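Local coordinates for protein carbohydrate deacetylase Agd3 (Neosartorya fumigata, PDB 6NWZ) that probably removes N-acetyl groups from the exopolysaccharide galactosaminogalactan, as a zinc-binding carbohydrate deacetylase required for biofilm formation, at residues 298-310 against 381-393. Residues are numbered along the deposited sequence; the frame is centred on the assembly and turned at random.
With ZN (zinc ion), chain L.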
# COMPACT_ATOMS: atom_id res chain seq x y z
N TYR A 298 0.87 -15.53 1.16
CA TYR A 298 0.93 -14.76 2.39
C TYR A 298 1.72 -15.52 3.46
O TYR A 298 1.58 -16.73 3.61
CB TYR A 298 -0.47 -14.45 2.91
CG TYR A 298 -0.49 -13.82 4.29
CD1 TYR A 298 -0.22 -12.46 4.46
CD2 TYR A 298 -0.79 -14.57 5.41
CE1 TYR A 298 -0.24 -11.88 5.71
CE2 TYR A 298 -0.81 -14.00 6.68
CZ TYR A 298 -0.54 -12.66 6.82
OH TYR A 298 -0.56 -12.09 8.07
N PHE A 299 2.56 -14.78 4.19
CA PHE A 299 3.20 -15.32 5.38
C PHE A 299 3.38 -14.20 6.40
O PHE A 299 3.25 -13.02 6.08
CB PHE A 299 4.54 -16.00 5.06
CG PHE A 299 5.60 -15.07 4.52
CD1 PHE A 299 6.38 -14.31 5.37
CD2 PHE A 299 5.85 -15.00 3.15
CE1 PHE A 299 7.37 -13.47 4.87
CE2 PHE A 299 6.83 -14.17 2.65
CZ PHE A 299 7.59 -13.40 3.51
N VAL A 300 3.68 -14.60 7.63
CA VAL A 300 3.80 -13.68 8.76
C VAL A 300 5.27 -13.47 9.08
O VAL A 300 6.01 -14.45 9.28
CB VAL A 300 3.04 -14.21 9.98
CG1 VAL A 300 3.12 -13.21 11.12
CG2 VAL A 300 1.59 -14.51 9.62
N GLU A 301 5.69 -12.21 9.13
CA GLU A 301 7.08 -11.84 9.41
C GLU A 301 7.22 -11.39 10.85
O GLU A 301 6.41 -10.61 11.36
CB GLU A 301 7.54 -10.73 8.47
CG GLU A 301 9.05 -10.56 8.39
CD GLU A 301 9.47 -9.55 7.33
OE1 GLU A 301 8.73 -8.56 7.14
OE2 GLU A 301 10.52 -9.76 6.69
N VAL A 302 8.27 -11.88 11.51
CA VAL A 302 8.44 -11.75 12.95
C VAL A 302 9.73 -10.99 13.25
O VAL A 302 10.78 -11.26 12.64
CB VAL A 302 8.45 -13.13 13.63
CG1 VAL A 302 8.69 -12.98 15.12
CG2 VAL A 302 7.14 -13.84 13.37
N GLY A 303 9.66 -10.04 14.18
CA GLY A 303 10.82 -9.33 14.65
C GLY A 303 11.18 -9.79 16.05
O GLY A 303 10.38 -9.68 16.98
N HIS A 304 12.40 -10.30 16.20
CA HIS A 304 12.84 -10.99 17.41
C HIS A 304 13.67 -10.08 18.30
O HIS A 304 14.41 -9.21 17.83
CB HIS A 304 13.66 -12.23 17.06
CG HIS A 304 12.94 -13.23 16.22
ND1 HIS A 304 11.99 -14.08 16.73
CD2 HIS A 304 13.04 -13.52 14.90
CE1 HIS A 304 11.53 -14.86 15.77
NE2 HIS A 304 12.15 -14.54 14.65
N ASN A 305 13.56 -10.30 19.61
CA ASN A 305 14.44 -9.70 20.61
C ASN A 305 15.15 -10.84 21.33
O ASN A 305 14.56 -11.50 22.19
CB ASN A 305 13.66 -8.84 21.58
CG ASN A 305 12.96 -7.69 20.90
OD1 ASN A 305 11.79 -7.80 20.54
ND2 ASN A 305 13.67 -6.58 20.73
N GLY A 306 16.42 -11.06 20.98
CA GLY A 306 17.15 -12.20 21.52
C GLY A 306 17.25 -12.20 23.03
O GLY A 306 17.25 -13.27 23.66
N ASN A 307 17.34 -11.02 23.65
CA ASN A 307 17.49 -10.96 25.10
C ASN A 307 16.27 -11.54 25.81
O ASN A 307 16.39 -12.08 26.92
CB ASN A 307 17.75 -9.52 25.55
CG ASN A 307 18.14 -9.43 27.02
OD1 ASN A 307 19.20 -9.90 27.42
ND2 ASN A 307 17.29 -8.79 27.82
N GLY A 308 15.09 -11.45 25.19
CA GLY A 308 13.92 -12.09 25.76
C GLY A 308 14.05 -13.60 25.82
O GLY A 308 13.42 -14.25 26.66
N ASN A 309 14.85 -14.18 24.93
CA ASN A 309 15.11 -15.61 24.98
C ASN A 309 16.04 -15.96 26.14
O ASN A 309 15.81 -16.95 26.85
CB ASN A 309 15.71 -16.08 23.65
CG ASN A 309 16.22 -17.50 23.71
OD1 ASN A 309 17.40 -17.76 23.47
ND2 ASN A 309 15.34 -18.44 24.04
N ILE A 310 17.07 -15.15 26.37
CA ILE A 310 18.00 -15.43 27.46
C ILE A 310 17.31 -15.22 28.81
O ILE A 310 17.53 -15.98 29.75
CB ILE A 310 19.27 -14.57 27.33
CG1 ILE A 310 19.87 -14.71 25.93
CG2 ILE A 310 20.28 -14.95 28.39
CD1 ILE A 310 20.35 -16.11 25.60
N ASP A 381 10.78 -21.95 8.90
CA ASP A 381 10.70 -21.68 7.47
C ASP A 381 9.29 -21.33 7.01
O ASP A 381 9.10 -21.03 5.83
CB ASP A 381 11.24 -22.88 6.69
CG ASP A 381 12.73 -23.08 6.90
OD1 ASP A 381 13.46 -22.08 7.09
OD2 ASP A 381 13.18 -24.25 6.86
N ALA A 382 8.30 -21.36 7.90
CA ALA A 382 6.96 -20.92 7.53
C ALA A 382 6.73 -19.44 7.79
O ALA A 382 5.69 -18.91 7.36
CB ALA A 382 5.92 -21.75 8.29
N PHE A 383 7.66 -18.76 8.45
CA PHE A 383 7.50 -17.36 8.81
C PHE A 383 8.68 -16.54 8.28
O PHE A 383 9.73 -17.09 7.92
CB PHE A 383 7.40 -17.18 10.33
CG PHE A 383 6.17 -17.80 10.94
CD1 PHE A 383 6.07 -19.18 11.09
CD2 PHE A 383 5.13 -17.01 11.38
CE1 PHE A 383 4.95 -19.75 11.66
CE2 PHE A 383 4.00 -17.58 11.95
CZ PHE A 383 3.91 -18.94 12.08
N GLY A 384 8.49 -15.22 8.23
CA GLY A 384 9.59 -14.32 7.99
C GLY A 384 10.29 -13.91 9.28
O GLY A 384 9.71 -13.96 10.36
N HIS A 385 11.55 -13.51 9.16
CA HIS A 385 12.35 -13.21 10.34
C HIS A 385 13.20 -11.98 10.10
O HIS A 385 13.80 -11.82 9.03
CB HIS A 385 13.23 -14.41 10.71
CG HIS A 385 12.46 -15.68 10.87
ND1 HIS A 385 11.89 -16.06 12.07
CD2 HIS A 385 12.12 -16.64 9.97
CE1 HIS A 385 11.25 -17.21 11.90
NE2 HIS A 385 11.38 -17.58 10.64
N ILE A 386 13.25 -11.11 11.11
CA ILE A 386 14.05 -9.89 11.04
C ILE A 386 14.40 -9.49 12.47
O ILE A 386 13.72 -9.88 13.43
CB ILE A 386 13.29 -8.76 10.30
CG1 ILE A 386 14.23 -7.60 9.96
CG2 ILE A 386 12.09 -8.30 11.12
CD1 ILE A 386 13.52 -6.39 9.42
N SER A 387 15.48 -8.72 12.63
CA SER A 387 15.94 -8.31 13.94
C SER A 387 15.14 -7.13 14.47
O SER A 387 14.82 -6.19 13.73
CB SER A 387 17.42 -7.94 13.91
OG SER A 387 17.85 -7.42 15.16
N HIS A 388 14.84 -7.16 15.77
CA HIS A 388 14.16 -6.08 16.48
C HIS A 388 15.02 -5.56 17.63
O HIS A 388 14.50 -5.09 18.64
CB HIS A 388 12.79 -6.56 16.98
CG HIS A 388 11.86 -5.45 17.36
ND1 HIS A 388 11.65 -4.35 16.57
CD2 HIS A 388 11.06 -5.30 18.45
CE1 HIS A 388 10.77 -3.55 17.15
NE2 HIS A 388 10.40 -4.10 18.29
N THR A 389 16.35 -5.64 17.45
CA THR A 389 17.39 -5.37 18.45
C THR A 389 17.40 -6.40 19.58
O THR A 389 16.42 -7.14 19.77
CB THR A 389 17.26 -3.96 19.05
OG1 THR A 389 16.09 -3.88 19.87
CG2 THR A 389 17.19 -2.93 17.94
N PHE A 390 18.50 -6.46 20.32
CA PHE A 390 18.69 -7.54 21.28
C PHE A 390 17.82 -7.32 22.52
O PHE A 390 16.99 -8.17 22.86
CB PHE A 390 20.17 -7.66 21.66
CG PHE A 390 20.50 -8.88 22.46
CD1 PHE A 390 20.32 -10.15 21.93
CD2 PHE A 390 21.01 -8.77 23.75
CE1 PHE A 390 20.63 -11.28 22.68
CE2 PHE A 390 21.32 -9.89 24.49
CZ PHE A 390 21.13 -11.15 23.96
N THR A 391 17.99 -6.19 23.19
CA THR A 391 17.32 -5.94 24.47
C THR A 391 16.12 -5.02 24.35
O THR A 391 15.47 -4.73 25.36
CB THR A 391 18.31 -5.34 25.47
OG1 THR A 391 18.49 -3.94 25.21
CG2 THR A 391 19.65 -6.03 25.36
N HIS A 392 15.80 -4.54 23.14
CA HIS A 392 14.71 -3.60 22.90
C HIS A 392 14.97 -2.25 23.58
O HIS A 392 14.04 -1.54 23.96
CB HIS A 392 13.36 -4.17 23.35
CG HIS A 392 12.18 -3.42 22.82
ND1 HIS A 392 11.83 -2.17 23.28
CD2 HIS A 392 11.27 -3.75 21.88
CE1 HIS A 392 10.76 -1.75 22.64
NE2 HIS A 392 10.40 -2.69 21.78
N GLU A 393 16.24 -1.88 23.72
CA GLU A 393 16.59 -0.59 24.30
C GLU A 393 16.17 0.54 23.37
O GLU A 393 16.45 0.51 22.17
CB GLU A 393 18.10 -0.51 24.57
CG GLU A 393 18.56 0.85 25.11
CD GLU A 393 20.07 0.93 25.27
OE1 GLU A 393 20.77 -0.01 24.84
OE2 GLU A 393 20.56 1.94 25.83
ZN ZN L . 9.06 -3.39 19.92
O HOH W 1 3.84 -17.23 8.34
O HOH W 2 14.98 -7.67 27.03
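Phe-383 takes the carbonyl oxygen of Val-300 at the edge of its ring, CD2 standing 3.8 Å from Val-300 CB, and the ring packs on helix 275-289. Strand 384-387 runs parallel to strand 300-304, with Gly-384 N donating to Val-300 O. Two residues later Ile-386 does the same for Val-302 O. Between them, His-385 meets His-304 rim to rim: ND1 of His-385 and NE2 of His-304 are 3.0 Å apart in a nearly straight bond (171°), the ring planes 12° apart. NE2 of His-385 is hydrogen-bonded to Arg-380 O, so both ring nitrogens have a partner, which fixes the ring's rotation. Past the strand, His-388 N bonds to His-304 O, while its CG lies anti to the backbone N (chi1 -163°) and carries NE2 to within 2.2 Å of zinc. Asn-305 OD1 lies at the edge of the His-388 ring, and its ND2 makes a weak bond to Thr-389 O. Phe-390 O accepts from Asn-307 N, and Asn-307 CB sits over the Phe-390 ring face in a CH-pi contact. His-392 NE2 completes the histidine pair at 2.4 Å from the zinc. A strand and the loop after it thus supply both histidines of an Asp-His-His zinc site, completed by Asp-256, as in metal-dependent polysaccharide deacetylases.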